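Local coordinates for protein FACT complex subunit (Chaetomium thermophilum var. thermophilum, PDB 4KHB) that forms, as the Spt16D domain, a heterodimer with Pob3N within FACT, a histone chaperone that probably reorganizes nucleosomes during transcription, replication and repair, at residues Ser11-Val22 / Asp30-Leu38; Phe47-Ala55 / Arg67-Gln75. All blocks are in the same frame, centred on the assembly; numbering follows the deposited sequence.

In the fold
Two PH-like-domain sheets are tied together by one continuous run of chain, and the two contacts mark its steps. Contact 1 lays the segment Ser11-Val22 against the turn and strand of Asp30-Leu38; contact 2 pairs strand 52-60 with strand 63-70 in the next sheet. Their centres are about 18 Å apart, yet they meet through strands 35-40 and 43-48, neighbours in one sheet: Phe47 N lies 2.7 Å from Ile36 O, a probable hydrogen bond, while Leu38 CD1 packs 3.5 Å from Phe47 CD2. Both contacts also reach the Pob3N chain, contact 1 through Ser11 and Tyr12, contact 2 through Phe47, Phe70 and Leu71, so both contribute to the heterodimer interface.

Contact 1: residues Ser11-Val22 / Asp30-Leu38; sequences SYKRDNQLPPKV and DQKNNTIVL
A mixed polar and apolar contact fastens the N-terminal loop of the domain, through Tyr12 and its neighbours, onto the hairpin formed by strands 28-30 and 35-40. Tyr12 OH donates to Asp30 OD2, which lies at the ring edge, in its plane; the modelled 2.5 Å is shorter than usual and should not be over-read. Asp30 has CG anti to its backbone nitrogen (chi1 -169°), which turns the carboxylate toward the loop. The same OD2 also accepts from Asn33 ND2 at 2.7 Å, met from above the carboxylate plane. The Asn33 amide stands steeply against the tyrosine ring, its plane turned 69° away, with ND2 3.3 Å from Tyr12 CE1. Pro19 adds its CG beside the same carboxylate. Ser11 OG lies 3.0 Å from Thr35 OG1, which hydrogen-bonds to Asn33 O. Toward Val37 the contact becomes apolar: Val22 CG2 meets Val37 CG1 at 3.7 Å, and Leu18 CD2 comes up to Val37 CG2. Asn34 and Thr35 both face Asp30 in a G1 beta bulge, where Asp30 O accepts from Asn33 N and Thr35 N on opposite faces of its plane. Strand 43-48 borders the contact, with His48 touching Ser11 and Pro44 touching Val22 and Val37; in the Pob3N chain, Arg106 O bonds to Ser11 OG and Leu105 packs on Ser11 and Tyr12.

Contact 2: residues Phe47-Ala55 / Arg67-Gln75; sequences FHINTIKNA and RINFLSPGQ
The first torsions of Asn54 and Asn69 set their amides side by side on the sheet face they share: CG of Asn54 sits between the backbone nitrogen and the carbonyl carbon (chi1 53°), whereas that of Asn69 is anti to the carbonyl carbon (chi1 -65°). The two side chains run in the same direction with amide planes nearly perpendicular, and Asn69 ND2 donates to Asn54 OD1 at 2.9 Å, in the plane of that carbonyl. Phe70, with CG likewise anti to its carbonyl carbon, swings its ring back toward the other segment. There Thr51 CG2 touches the ring edge, 3.3 Å from Phe70 CD1, while Phe70 CZ lies over one face of the Phe47 ring; the two rings are inclined at 49° with centroids 5.0 Å apart. Ile52 CG1 reaches Phe70 CE1 as well as Ile68 CG2, extending the apolar patch.

The backbone illustrates how an antiparallel hairpin absorbs an extra residue. Lys53 and Asn54 both face Asn69 in a classic beta bulge, so that Asn69 O serves two N-H groups, Lys53 N at 2.7 Å and Asn54 N at 3.3 Å. Beyond the bulge Asn69 N donates to Asn54 O, and on its other side a nearly straight bond joins Leu71 N to Thr51 O at 2.8 Å. Lys53 stretches its aliphatic chain across Leu71 CD2, and its CD packs 3.6 Å from Gln75 CG.

Asn109 of the Pob3N chain donates through ND2 to Leu71 O and packs on Phe70, and Lys117 of helix 103-121 donates to Ile52 O. The sheet itself thus divides two chemistries: the Asn54-Asn69 amide bond on one face and, on the other, the hydrophobic cluster of Phe47, Ile52, Ile68 and Phe70 next to the partner subunit.

Contact 1: residues Ser11-Val22 / Asp30-Leu38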
loop_
_atom_site.group_PDB
_atom_site.type_symbol
_atom_site.label_atom_id
_atom_site.label_comp_id
_atom_site.label_asym_id
_atom_site.label_seq_id
_atom_site.Cartn_x
_atom_site.Cartn_y
_atom_site.Cartn_z
ATOM N N SER A 11 4.402 15.583 4.453
ATOM C CA SER A 11 4.551 14.711 5.610
ATOM C C SER A 11 6.017 14.363 5.844
ATOM O O SER A 11 6.604 14.753 6.854
ATOM C CB SER A 11 3.720 13.437 5.437
ATOM O OG SER A 11 2.334 13.731 5.379
ATOM N N TYR A 12 6.603 13.635 4.897
ATOM C CA TYR A 12 7.990 13.196 5.016
ATOM C C TYR A 12 8.779 13.472 3.736
ATOM O O TYR A 12 8.197 13.635 2.660
ATOM C CB TYR A 12 8.049 11.698 5.340
ATOM C CG TYR A 12 7.322 11.296 6.604
ATOM C CD1 TYR A 12 7.841 11.594 7.858
ATOM C CD2 TYR A 12 6.118 10.611 6.539
ATOM C CE1 TYR A 12 7.176 11.220 9.010
ATOM C CE2 TYR A 12 5.446 10.234 7.682
ATOM C CZ TYR A 12 5.980 10.541 8.914
ATOM O OH TYR A 12 5.310 10.166 10.055
ATOM N N LYS A 13 10.101 13.537 3.864
ATOM C CA LYS A 13 10.982 13.746 2.719
ATOM C C LYS A 13 11.751 12.452 2.434
ATOM O O LYS A 13 12.072 12.150 1.284
ATOM C CB LYS A 13 11.954 14.892 3.000
ATOM C CG LYS A 13 11.988 15.953 1.900
ATOM C CD LYS A 13 11.822 15.357 0.513
ATOM C CE LYS A 13 12.068 16.391 -0.572
ATOM N NZ LYS A 13 11.862 15.818 -1.930
ATOM N N ARG A 14 12.036 11.690 3.490
ATOM C CA ARG A 14 12.846 10.474 3.385
ATOM C C ARG A 14 12.226 9.280 4.102
ATOM O O ARG A 14 11.444 9.443 5.043
ATOM C CB ARG A 14 14.236 10.716 3.982
ATOM C CG ARG A 14 15.194 11.531 3.141
ATOM C CD ARG A 14 16.491 11.753 3.909
ATOM N NE ARG A 14 17.143 10.506 4.304
ATOM C CZ ARG A 14 18.375 10.163 3.940
ATOM N NH1 ARG A 14 19.095 10.988 3.195
ATOM N NH2 ARG A 14 18.899 9.013 4.342
ATOM N N ASP A 15 12.584 8.080 3.648
ATOM C CA ASP A 15 12.068 6.839 4.223
ATOM C C ASP A 15 12.411 6.683 5.709
ATOM O O ASP A 15 11.598 6.188 6.492
ATOM C CB ASP A 15 12.574 5.630 3.426
ATOM C CG ASP A 15 11.878 5.483 2.078
ATOM O OD1 ASP A 15 10.630 5.437 2.056
ATOM O OD2 ASP A 15 12.579 5.416 1.044
ATOM N N ASN A 16 13.613 7.109 6.093
ATOM C CA ASN A 16 14.079 6.945 7.471
ATOM C C ASN A 16 13.397 7.852 8.494
ATOM O O ASN A 16 13.676 7.763 9.692
ATOM C CB ASN A 16 15.611 7.059 7.563
ATOM C CG ASN A 16 16.122 8.469 7.280
ATOM O OD1 ASN A 16 15.348 9.399 7.049
ATOM N ND2 ASN A 16 17.439 8.629 7.302
ATOM N N GLN A 17 12.509 8.721 8.019
ATOM C CA GLN A 17 11.758 9.598 8.910
ATOM C C GLN A 17 10.440 8.972 9.338
ATOM O O GLN A 17 9.720 9.533 10.164
ATOM C CB GLN A 17 11.494 10.958 8.259
ATOM C CG GLN A 17 12.565 11.432 7.305
ATOM C CD GLN A 17 12.215 12.764 6.673
ATOM O OE1 GLN A 17 11.568 12.815 5.629
ATOM N NE2 GLN A 17 12.642 13.850 7.303
ATOM N N LEU A 18 10.119 7.818 8.761
ATOM C CA LEU A 18 8.922 7.087 9.149
ATOM C C LEU A 18 9.107 6.504 10.549
ATOM O O LEU A 18 10.185 6.006 10.880
ATOM C CB LEU A 18 8.604 5.988 8.129
ATOM C CG LEU A 18 7.970 6.490 6.828
ATOM C CD1 LEU A 18 8.048 5.457 5.709
ATOM C CD2 LEU A 18 6.530 6.893 7.081
ATOM N N PRO A 19 8.054 6.575 11.379
ATOM C CA PRO A 19 8.079 6.027 12.744
ATOM C C PRO A 19 8.367 4.527 12.726
ATOM O O PRO A 19 7.778 3.813 11.919
ATOM C CB PRO A 19 6.663 6.289 13.271
ATOM C CG PRO A 19 6.018 7.230 12.313
ATOM C CD PRO A 19 6.766 7.200 11.027
ATOM N N PRO A 20 9.278 4.059 13.596
ATOM C CA PRO A 20 9.774 2.676 13.557
ATOM C C PRO A 20 8.697 1.597 13.692
ATOM O O PRO A 20 8.901 0.488 13.195
ATOM C CB PRO A 20 10.732 2.617 14.755
ATOM C CG PRO A 20 11.197 4.019 14.917
ATOM C CD PRO A 20 9.987 4.860 14.610
ATOM N N LYS A 21 7.580 1.910 14.343
ATOM C CA LYS A 21 6.509 0.933 14.521
ATOM C C LYS A 21 5.740 0.685 13.224
ATOM O O LYS A 21 4.827 -0.145 13.183
ATOM C CB LYS A 21 5.549 1.355 15.636
ATOM C CG LYS A 21 6.125 1.279 17.037
ATOM C CD LYS A 21 5.016 1.449 18.059
ATOM C CE LYS A 21 5.495 1.108 19.453
ATOM N NZ LYS A 21 4.622 0.047 20.027
ATOM N N VAL A 22 6.105 1.416 12.175
ATOM C CA VAL A 22 5.591 1.177 10.830
ATOM C C VAL A 22 5.812 -0.268 10.374
ATOM O O VAL A 22 4.994 -0.834 9.644
ATOM C CB VAL A 22 6.232 2.176 9.824
ATOM C CG1 VAL A 22 6.662 1.490 8.540
ATOM C CG2 VAL A 22 5.298 3.347 9.550
ATOM N N ASP A 30 1.457 9.940 13.845
ATOM C CA ASP A 30 2.692 10.668 14.075
ATOM C C ASP A 30 2.311 12.120 14.270
ATOM O O ASP A 30 2.361 12.921 13.331
ATOM C CB ASP A 30 3.657 10.511 12.897
ATOM C CG ASP A 30 5.053 11.026 13.213
ATOM O OD1 ASP A 30 5.253 11.595 14.310
ATOM O OD2 ASP A 30 5.954 10.860 12.366
ATOM N N GLN A 31 1.914 12.441 15.497
ATOM C CA GLN A 31 1.450 13.774 15.844
ATOM C C GLN A 31 2.552 14.766 15.523
ATOM O O GLN A 31 2.293 15.918 15.188
ATOM C CB GLN A 31 1.063 13.864 17.326
ATOM C CG GLN A 31 0.056 12.822 17.814
ATOM C CD GLN A 31 0.688 11.469 18.084
ATOM O OE1 GLN A 31 1.875 11.262 17.828
ATOM N NE2 GLN A 31 -0.102 10.541 18.615
ATOM N N LYS A 32 3.787 14.285 15.602
ATOM C CA LYS A 32 4.954 15.123 15.434
ATOM C C LYS A 32 5.032 15.763 14.063
ATOM O O LYS A 32 5.412 16.928 13.919
ATOM C CB LYS A 32 6.213 14.278 15.635
ATOM C CG LYS A 32 7.008 14.596 16.880
ATOM C CD LYS A 32 7.173 16.077 17.077
ATOM C CE LYS A 32 6.104 16.598 18.009
ATOM N NZ LYS A 32 6.616 17.525 18.982
ATOM N N ASN A 33 4.651 14.990 13.059
ATOM C CA ASN A 33 4.744 15.426 11.683
ATOM C C ASN A 33 3.366 15.711 11.090
ATOM O O ASN A 33 3.225 15.832 9.871
ATOM C CB ASN A 33 5.512 14.378 10.875
ATOM C CG ASN A 33 6.974 14.281 11.294
ATOM O OD1 ASN A 33 7.717 15.261 11.239
ATOM N ND2 ASN A 33 7.380 13.101 11.750
ATOM N N ASN A 34 2.358 15.807 11.961
ATOM C CA ASN A 34 0.983 16.089 11.546
ATOM C C ASN A 34 0.511 15.077 10.521
ATOM O O ASN A 34 -0.085 15.440 9.505
ATOM C CB ASN A 34 0.837 17.512 10.985
ATOM C CG ASN A 34 -0.100 18.377 11.816
ATOM O OD1 ASN A 34 -0.981 17.869 12.511
ATOM N ND2 ASN A 34 0.068 19.689 11.723
ATOM N N THR A 35 0.773 13.803 10.792
ATOM C CA THR A 35 0.590 12.774 9.781
ATOM C C THR A 35 0.116 11.470 10.415
ATOM O O THR A 35 0.525 11.117 11.527
ATOM C CB THR A 35 1.920 12.521 9.026
ATOM O OG1 THR A 35 2.370 13.735 8.408
ATOM C CG2 THR A 35 1.760 11.440 7.967
ATOM N N ILE A 36 -0.761 10.766 9.703
ATOM C CA ILE A 36 -1.111 9.395 10.040
ATOM C C ILE A 36 -0.529 8.479 8.965
ATOM O O ILE A 36 -0.410 8.874 7.801
ATOM C CB ILE A 36 -2.642 9.193 10.181
ATOM C CG1 ILE A 36 -3.327 9.176 8.812
ATOM C CG2 ILE A 36 -3.243 10.285 11.052
ATOM C CD1 ILE A 36 -4.796 8.778 8.865
ATOM N N VAL A 37 -0.151 7.266 9.356
ATOM C CA VAL A 37 0.450 6.315 8.427
ATOM C C VAL A 37 -0.407 5.064 8.336
ATOM O O VAL A 37 -0.572 4.341 9.318
ATOM C CB VAL A 37 1.885 5.926 8.844
ATOM C CG1 VAL A 37 2.493 4.985 7.816
ATOM C CG2 VAL A 37 2.749 7.163 9.017
ATOM N N LEU A 38 -0.959 4.817 7.153
ATOM C CA LEU A 38 -1.889 3.715 6.974
ATOM C C LEU A 38 -1.239 2.560 6.221
ATOM O O LEU A 38 -0.562 2.766 5.213
ATOM C CB LEU A 38 -3.149 4.200 6.252
ATOM C CG LEU A 38 -3.754 5.456 6.884
ATOM C CD1 LEU A 38 -4.938 5.985 6.098
ATOM C CD2 LEU A 38 -4.154 5.170 8.320
HETATM O O HOH W 1 10.622 12.354 11.307
#

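Contact 2: residues Phe47-Ala55 / Arg67-Gln75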
loop_
_atom_site.group_PDB
_atom_site.type_symbol
_atom_site.label_atom_id
_atom_site.label_comp_id
_atom_site.label_asym_id
_atom_site.label_seq_id
_atom_site.Cartn_x
_atom_site.Cartn_y
_atom_site.Cartn_z
ATOM N N PHE A 47 -0.573 9.983 5.297
ATOM C CA PHE A 47 -1.587 10.952 4.904
ATOM C C PHE A 47 -1.541 12.125 5.875
ATOM O O PHE A 47 -1.683 11.949 7.088
ATOM C CB PHE A 47 -2.978 10.313 4.884
ATOM C CG PHE A 47 -3.192 9.357 3.743
ATOM C CD1 PHE A 47 -3.560 9.827 2.488
ATOM C CD2 PHE A 47 -3.029 7.990 3.921
ATOM C CE1 PHE A 47 -3.764 8.951 1.430
ATOM C CE2 PHE A 47 -3.231 7.107 2.868
ATOM C CZ PHE A 47 -3.597 7.590 1.621
ATOM N N HIS A 48 -1.331 13.321 5.339
ATOM C CA HIS A 48 -1.205 14.514 6.167
ATOM C C HIS A 48 -2.562 14.902 6.737
ATOM O O HIS A 48 -3.595 14.626 6.128
ATOM C CB HIS A 48 -0.618 15.660 5.345
ATOM C CG HIS A 48 -0.089 16.792 6.173
ATOM N ND1 HIS A 48 -0.902 17.766 6.709
ATOM C CD2 HIS A 48 1.173 17.107 6.545
ATOM C CE1 HIS A 48 -0.164 18.632 7.381
ATOM N NE2 HIS A 48 1.100 18.254 7.298
ATOM N N ILE A 49 -2.557 15.531 7.909
ATOM C CA ILE A 49 -3.799 15.886 8.590
ATOM C C ILE A 49 -4.629 16.918 7.819
ATOM O O ILE A 49 -5.860 16.943 7.927
ATOM C CB ILE A 49 -3.528 16.388 10.028
ATOM C CG1 ILE A 49 -4.821 16.426 10.843
ATOM C CG2 ILE A 49 -2.889 17.760 10.001
ATOM C CD1 ILE A 49 -5.394 15.063 11.141
ATOM N N ASN A 50 -3.957 17.754 7.029
ATOM C CA ASN A 50 -4.628 18.783 6.237
ATOM C C ASN A 50 -5.422 18.193 5.075
ATOM O O ASN A 50 -6.102 18.912 4.336
ATOM C CB ASN A 50 -3.604 19.796 5.714
ATOM C CG ASN A 50 -2.983 20.625 6.821
ATOM O OD1 ASN A 50 -3.435 20.596 7.965
ATOM N ND2 ASN A 50 -1.940 21.373 6.483
ATOM N N THR A 51 -5.313 16.878 4.920
ATOM C CA THR A 51 -5.947 16.146 3.836
ATOM C C THR A 51 -7.210 15.453 4.360
ATOM O O THR A 51 -8.074 15.028 3.586
ATOM C CB THR A 51 -4.934 15.140 3.221
ATOM O OG1 THR A 51 -4.895 15.291 1.797
ATOM C CG2 THR A 51 -5.289 13.710 3.561
ATOM N N ILE A 52 -7.327 15.391 5.684
ATOM C CA ILE A 52 -8.375 14.612 6.348
ATOM C C ILE A 52 -9.576 15.451 6.799
ATOM O O ILE A 52 -9.417 16.520 7.388
ATOM C CB ILE A 52 -7.790 13.846 7.563
ATOM C CG1 ILE A 52 -6.884 12.712 7.077
ATOM C CG2 ILE A 52 -8.896 13.279 8.442
ATOM C CD1 ILE A 52 -5.952 12.169 8.141
ATOM N N LYS A 53 -10.775 14.951 6.503
ATOM C CA LYS A 53 -12.027 15.580 6.923
ATOM C C LYS A 53 -12.401 15.168 8.347
ATOM O O LYS A 53 -12.450 16.007 9.250
ATOM C CB LYS A 53 -13.148 15.202 5.953
ATOM C CG LYS A 53 -14.445 15.970 6.156
ATOM C CD LYS A 53 -15.433 15.654 5.048
ATOM C CE LYS A 53 -16.489 16.735 4.924
ATOM N NZ LYS A 53 -17.713 16.387 5.698
ATOM N N ASN A 54 -12.669 13.878 8.542
ATOM C CA ASN A 54 -12.985 13.354 9.869
ATOM C C ASN A 54 -12.654 11.869 10.013
ATOM O O ASN A 54 -12.321 11.203 9.030
ATOM C CB ASN A 54 -14.461 13.599 10.206
ATOM C CG ASN A 54 -15.407 13.082 9.132
ATOM O OD1 ASN A 54 -15.348 11.917 8.740
ATOM N ND2 ASN A 54 -16.288 13.954 8.655
ATOM N N ALA A 55 -12.757 11.357 11.238
ATOM C CA ALA A 55 -12.559 9.934 11.502
ATOM C C ALA A 55 -13.635 9.405 12.444
ATOM O O ALA A 55 -13.970 10.053 13.440
ATOM C CB ALA A 55 -11.178 9.690 12.088
ATOM N N ARG A 67 -13.359 4.450 10.011
ATOM C CA ARG A 67 -13.485 5.100 8.713
ATOM C C ARG A 67 -12.896 6.500 8.707
ATOM O O ARG A 67 -13.305 7.366 9.486
ATOM C CB ARG A 67 -14.937 5.130 8.233
ATOM C CG ARG A 67 -15.201 6.211 7.194
ATOM C CD ARG A 67 -16.090 5.704 6.082
ATOM N NE ARG A 67 -17.445 6.235 6.177
ATOM C CZ ARG A 67 -18.213 6.512 5.128
ATOM N NH1 ARG A 67 -17.751 6.326 3.898
ATOM N NH2 ARG A 67 -19.437 6.987 5.307
ATOM N N ILE A 68 -11.918 6.706 7.832
ATOM C CA ILE A 68 -11.307 8.013 7.661
ATOM C C ILE A 68 -11.804 8.658 6.368
ATOM O O ILE A 68 -11.604 8.110 5.279
ATOM C CB ILE A 68 -9.771 7.902 7.635
ATOM C CG1 ILE A 68 -9.263 7.289 8.945
ATOM C CG2 ILE A 68 -9.141 9.264 7.403
ATOM C CD1 ILE A 68 -7.863 6.712 8.861
ATOM N N ASN A 69 -12.453 9.814 6.485
ATOM C CA ASN A 69 -12.902 10.564 5.313
ATOM C C ASN A 69 -11.944 11.695 4.975
ATOM O O ASN A 69 -11.479 12.416 5.861
ATOM C CB ASN A 69 -14.329 11.100 5.495
ATOM C CG ASN A 69 -15.361 9.992 5.591
ATOM O OD1 ASN A 69 -15.678 9.338 4.596
ATOM N ND2 ASN A 69 -15.898 9.783 6.784
ATOM N N PHE A 70 -11.646 11.846 3.690
ATOM C CA PHE A 70 -10.678 12.840 3.251
ATOM C C PHE A 70 -11.351 14.060 2.624
ATOM O O PHE A 70 -12.506 13.991 2.202
ATOM C CB PHE A 70 -9.722 12.197 2.248
ATOM C CG PHE A 70 -8.881 11.101 2.835
ATOM C CD1 PHE A 70 -7.673 11.394 3.440
ATOM C CD2 PHE A 70 -9.296 9.777 2.782
ATOM C CE1 PHE A 70 -6.886 10.396 3.982
ATOM C CE2 PHE A 70 -8.516 8.769 3.325
ATOM C CZ PHE A 70 -7.310 9.080 3.925
ATOM N N LEU A 71 -10.623 15.171 2.553
ATOM C CA LEU A 71 -11.133 16.369 1.898
ATOM C C LEU A 71 -10.984 16.268 0.384
ATOM O O LEU A 71 -9.890 16.026 -0.132
ATOM C CB LEU A 71 -10.429 17.619 2.434
ATOM C CG LEU A 71 -10.679 17.890 3.918
ATOM C CD1 LEU A 71 -9.677 18.882 4.484
ATOM C CD2 LEU A 71 -12.098 18.386 4.120
ATOM N N SER A 72 -12.102 16.438 -0.314
ATOM C CA SER A 72 -12.151 16.316 -1.763
ATOM C C SER A 72 -13.295 17.175 -2.278
ATOM O O SER A 72 -14.169 17.566 -1.503
ATOM C CB SER A 72 -12.371 14.853 -2.165
ATOM O OG SER A 72 -13.073 14.148 -1.155
ATOM N N PRO A 73 -13.279 17.494 -3.580
ATOM C CA PRO A 73 -14.420 18.181 -4.192
ATOM C C PRO A 73 -15.726 17.447 -3.895
ATOM O O PRO A 73 -15.851 16.258 -4.194
ATOM C CB PRO A 73 -14.101 18.118 -5.685
ATOM C CG PRO A 73 -12.609 18.059 -5.756
ATOM C CD PRO A 73 -12.108 17.443 -4.475
ATOM N N GLY A 74 -16.683 18.159 -3.306
ATOM C CA GLY A 74 -17.909 17.549 -2.826
ATOM C C GLY A 74 -17.851 17.139 -1.365
ATOM O O GLY A 74 -18.884 17.068 -0.698
ATOM N N GLN A 75 -16.653 16.854 -0.866
ATOM C CA GLN A 75 -16.495 16.439 0.524
ATOM C C GLN A 75 -15.616 17.412 1.309
ATOM O O GLN A 75 -15.519 18.593 0.973
ATOM C CB GLN A 75 -15.921 15.021 0.593
ATOM C CG GLN A 75 -16.343 14.250 1.837
ATOM C CD GLN A 75 -15.792 12.838 1.869
ATOM O OE1 GLN A 75 -14.802 12.558 2.541
ATOM N NE2 GLN A 75 -16.444 11.936 1.147
HETATM O O HOH W 2 -7.252 17.022 0.257
#